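Local coordinates for periplasmic binding protein (Veillonella parvula, PDB 4MO9) that probably captures an iron chelate or related metal complex in the periplasm for handover to an ABC importer, as TroA-like solute-binding proteins do, at residues Tyr203-Met208 / Glu212-Ser217; Asn216-Ser219 / Ser223-Ala226. All coordinates share one frame; numbering follows the deposited sequence.

Both contacts belong to the connection between strand 201-206 and helix 224-230, and their centres lie 10 Å apart. Contact 1 comes first along the chain: the returning loop is tied to the strand it has just left. Contact 2 begins on the same loop, sharing Asn216 and Ser217, and ends on the first turn of the helix. The two meet directly, since Val206 CG2 lies 3.5 Å from Phe218 CZ. Strand 201-206, a member of the mixed sheet, is thereby tied through the loop to the helix start. Bound trimethylamine oxide is about 12 Å from the Val206 side chain and 11 Å from that of Ser223, so both contacts probably shape the connection rather than the immediate pocket.

Contact 1. Residues Tyr203-Met208 / Glu212-Ser217; sequences YLEVGM and EEFGNS
Glu205 and Gly215 define the tight part of this contact. The backbone N of Gly215 donates to Glu205 OE2 at 2.8 Å and 177°, a straight bond that arrives from above the carboxylate plane. An extended chain with CG anti to the backbone N (chi1 -175°) carries the carboxylate there and sets OE1 over one face of the Phe214 ring, toward its rim, 3.8 Å from CD2. OE1 also accepts from Tyr203 OH at 2.6 Å, so both oxygens of this buried group are engaged. A bridging water donates to Tyr203 OH and to Gly215 O. Further along, Val206 N donates to Asn216 O at 3.0 Å, and Ser217 OG donates in the carbonyl plane to Leu204 O at 2.8 Å. Close backbone approach continues at Gly215, whose CA makes a CH...O contact of 3.3 Å with Val206 O.

The side toward Glu212 and Glu213 is looser: both are exposed, and neither side chain closely approaches the strand segment. The loop thus folds back on the strand it has left. Arg296 adds a salt bridge to Glu205 OE1 and a cation-pi contact to Phe214, while strand 259-263 pairs alongside strand 201-206 and helix 249-255 touches Tyr203 and Phe214.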
# COMPACT_ATOMS: atom_id res chain seq x y z
N TYR A 203 11.29 16.36 1.89
CA TYR A 203 10.26 16.49 2.91
C TYR A 203 9.03 15.69 2.47
O TYR A 203 8.53 15.89 1.35
CB TYR A 203 9.90 17.96 3.17
CG TYR A 203 8.64 18.11 4.00
CD1 TYR A 203 8.54 17.49 5.24
CD2 TYR A 203 7.55 18.83 3.53
CE1 TYR A 203 7.38 17.59 6.00
CE2 TYR A 203 6.39 18.93 4.29
CZ TYR A 203 6.31 18.31 5.52
OH TYR A 203 5.17 18.41 6.28
N LEU A 204 8.55 14.80 3.34
CA LEU A 204 7.45 13.90 3.01
C LEU A 204 6.24 14.24 3.88
O LEU A 204 6.38 14.42 5.09
CB LEU A 204 7.85 12.45 3.29
CG LEU A 204 9.08 11.86 2.60
CD1 LEU A 204 9.45 10.51 3.23
CD2 LEU A 204 8.83 11.68 1.12
N GLU A 205 5.06 14.33 3.28
CA GLU A 205 3.88 14.63 4.08
C GLU A 205 2.65 13.95 3.50
O GLU A 205 2.45 13.95 2.28
CB GLU A 205 3.63 16.15 4.18
CG GLU A 205 2.47 16.51 5.12
CD GLU A 205 2.04 17.98 5.05
OE1 GLU A 205 2.92 18.87 4.96
OE2 GLU A 205 0.82 18.25 5.11
N VAL A 206 1.84 13.34 4.37
CA VAL A 206 0.52 12.85 3.98
C VAL A 206 -0.38 14.07 3.86
O VAL A 206 -0.61 14.79 4.85
CB VAL A 206 -0.06 11.86 5.01
CG1 VAL A 206 -1.30 11.18 4.44
CG2 VAL A 206 0.98 10.81 5.37
N GLY A 207 -0.89 14.33 2.66
CA GLY A 207 -1.67 15.55 2.44
C GLY A 207 -3.14 15.43 2.78
O GLY A 207 -3.99 15.96 2.06
N MSE A 208 -3.45 14.76 3.89
CA MSE A 208 -4.83 14.45 4.27
C MSE A 208 -5.58 15.66 4.82
O MSE A 208 -6.82 15.70 4.77
CB MSE A 208 -4.84 13.33 5.30
CG MSE A 208 -6.23 13.00 5.85
SE MSE A 208 -6.16 11.47 7.06
CE MSE A 208 -5.00 12.22 8.42
N GLU A 212 -3.90 23.96 4.80
CA GLU A 212 -4.07 24.75 6.02
C GLU A 212 -3.65 24.04 7.32
O GLU A 212 -3.51 24.68 8.36
CB GLU A 212 -5.50 25.31 6.12
CG GLU A 212 -6.60 24.27 6.37
CD GLU A 212 -7.00 23.47 5.12
OE1 GLU A 212 -6.40 23.68 4.04
OE2 GLU A 212 -7.92 22.64 5.23
N GLU A 213 -3.44 22.72 7.26
CA GLU A 213 -3.00 21.96 8.42
C GLU A 213 -2.01 20.87 8.00
O GLU A 213 -2.30 20.10 7.08
CB GLU A 213 -4.21 21.32 9.13
CG GLU A 213 -3.86 20.55 10.40
CD GLU A 213 -5.06 19.80 10.99
OE1 GLU A 213 -6.12 19.74 10.32
OE2 GLU A 213 -4.94 19.27 12.11
N PHE A 214 -0.86 20.80 8.66
CA PHE A 214 0.14 19.80 8.27
C PHE A 214 -0.32 18.39 8.57
O PHE A 214 -0.84 18.11 9.65
CB PHE A 214 1.49 20.06 8.95
CG PHE A 214 2.33 21.10 8.25
CD1 PHE A 214 1.76 22.28 7.79
CD2 PHE A 214 3.69 20.90 8.07
CE1 PHE A 214 2.54 23.24 7.15
CE2 PHE A 214 4.47 21.85 7.43
CZ PHE A 214 3.90 23.02 6.97
N GLY A 215 -0.14 17.49 7.61
CA GLY A 215 -0.41 16.09 7.84
C GLY A 215 0.82 15.46 8.47
O GLY A 215 1.79 16.16 8.79
N ASN A 216 0.78 14.14 8.66
CA ASN A 216 1.90 13.43 9.25
C ASN A 216 3.13 13.41 8.35
O ASN A 216 3.01 13.26 7.13
CB ASN A 216 1.51 11.98 9.58
CG ASN A 216 0.54 11.88 10.74
OD1 ASN A 216 0.51 12.74 11.62
ND2 ASN A 216 -0.25 10.82 10.75
N SER A 217 4.31 13.57 8.96
CA SER A 217 5.56 13.32 8.24
C SER A 217 6.12 12.02 8.77
O SER A 217 5.40 11.25 9.41
CB SER A 217 6.56 14.46 8.43
OG SER A 217 7.65 14.32 7.53
O HOH W 1 4.23 17.32 8.79

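Contact 2. Residues Asn216-Ser219 / Ser223-Ala226; sequences NSFS and SWGA
Phe218 meets Trp224 through two kinds of aromatic contact. The first is CH-pi: Trp224 CB sits over the centre of the phenyl face, 3.8 Å from the centroid and 11° off the ring normal. The second is an offset edge-to-face pair, in which the five-membered ring of the indole turns its edge to the phenyl face, with planes at 64° and centroids 5.3 Å apart; the nearest atoms, Phe218 CZ and Trp224 CD1, are 3.6 Å apart. With its CG anti to the carbonyl carbon (chi1 -61°), Phe218 lies alongside Trp224, both pointing the same way.

Van der Waals contacts extend the patch. Ser223 brings OG to 3.5 Å from Phe218 CE2, and Phe218 CB rests 3.7 Å from Gly225 N. Cutting Phe218 back to an alanine is likely to leave Trp224 CB and the indole edge without the face they pack on, and Val206 CG2 without its neighbour.

The polar component is a fairly straight CH...O contact, Gly225 CA to Ser219 O, at 3.1 Å; having no side chain, Gly225 can approach this closely.

Beyond the pair, Trp224 NE1 is hydrogen-bonded to His315 ND1. Within the strand-loop-helix connection of this periplasmic-binding-protein domain, the contact joins the loop to the first turn of helix 224-230, and Phe218 also packs on Leu204 and Val206 of strand 201-206.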
# COMPACT_ATOMS: atom_id res chain seq x y z
N ASN A 216 0.78 14.14 8.66
CA ASN A 216 1.90 13.43 9.25
C ASN A 216 3.13 13.41 8.35
O ASN A 216 3.01 13.26 7.13
CB ASN A 216 1.51 11.98 9.58
CG ASN A 216 0.54 11.88 10.74
OD1 ASN A 216 0.51 12.74 11.62
ND2 ASN A 216 -0.25 10.82 10.75
N SER A 217 4.31 13.57 8.96
CA SER A 217 5.56 13.32 8.24
C SER A 217 6.12 12.02 8.77
O SER A 217 5.40 11.25 9.41
CB SER A 217 6.56 14.46 8.43
OG SER A 217 7.65 14.32 7.53
N PHE A 218 7.40 11.74 8.50
CA PHE A 218 7.94 10.40 8.77
C PHE A 218 9.37 10.40 9.29
O PHE A 218 10.15 11.32 9.00
CB PHE A 218 7.88 9.56 7.48
CG PHE A 218 6.49 9.36 6.94
CD1 PHE A 218 5.92 10.28 6.06
CD2 PHE A 218 5.74 8.25 7.31
CE1 PHE A 218 4.64 10.09 5.56
CE2 PHE A 218 4.46 8.05 6.81
CZ PHE A 218 3.91 8.98 5.94
N SER A 219 9.73 9.37 10.07
CA SER A 219 11.13 9.11 10.41
C SER A 219 11.79 8.52 9.17
O SER A 219 11.13 8.33 8.15
CB SER A 219 11.22 8.08 11.52
OG SER A 219 10.88 6.80 11.02
N SER A 223 7.45 3.48 7.12
CA SER A 223 6.49 3.76 6.05
C SER A 223 7.15 4.53 4.91
O SER A 223 8.22 4.14 4.45
CB SER A 223 5.29 4.54 6.63
OG SER A 223 4.28 4.74 5.64
N TRP A 224 6.53 5.63 4.46
CA TRP A 224 7.10 6.43 3.37
C TRP A 224 8.55 6.85 3.65
O TRP A 224 9.37 6.98 2.72
CB TRP A 224 6.25 7.70 3.10
CG TRP A 224 5.01 7.39 2.31
CD1 TRP A 224 3.75 7.24 2.80
CD2 TRP A 224 4.93 7.15 0.90
NE1 TRP A 224 2.88 6.93 1.78
CE2 TRP A 224 3.58 6.87 0.60
CE3 TRP A 224 5.87 7.15 -0.13
CZ2 TRP A 224 3.15 6.60 -0.70
CZ3 TRP A 224 5.45 6.88 -1.42
CH2 TRP A 224 4.09 6.61 -1.70
N GLY A 225 8.88 7.07 4.92
CA GLY A 225 10.24 7.45 5.27
C GLY A 225 11.21 6.31 5.04
O GLY A 225 12.36 6.53 4.62
N ALA A 226 10.78 5.08 5.32
CA ALA A 226 11.63 3.92 5.07
C ALA A 226 11.83 3.72 3.57
O ALA A 226 12.95 3.44 3.11
CB ALA A 226 11.05 2.66 5.71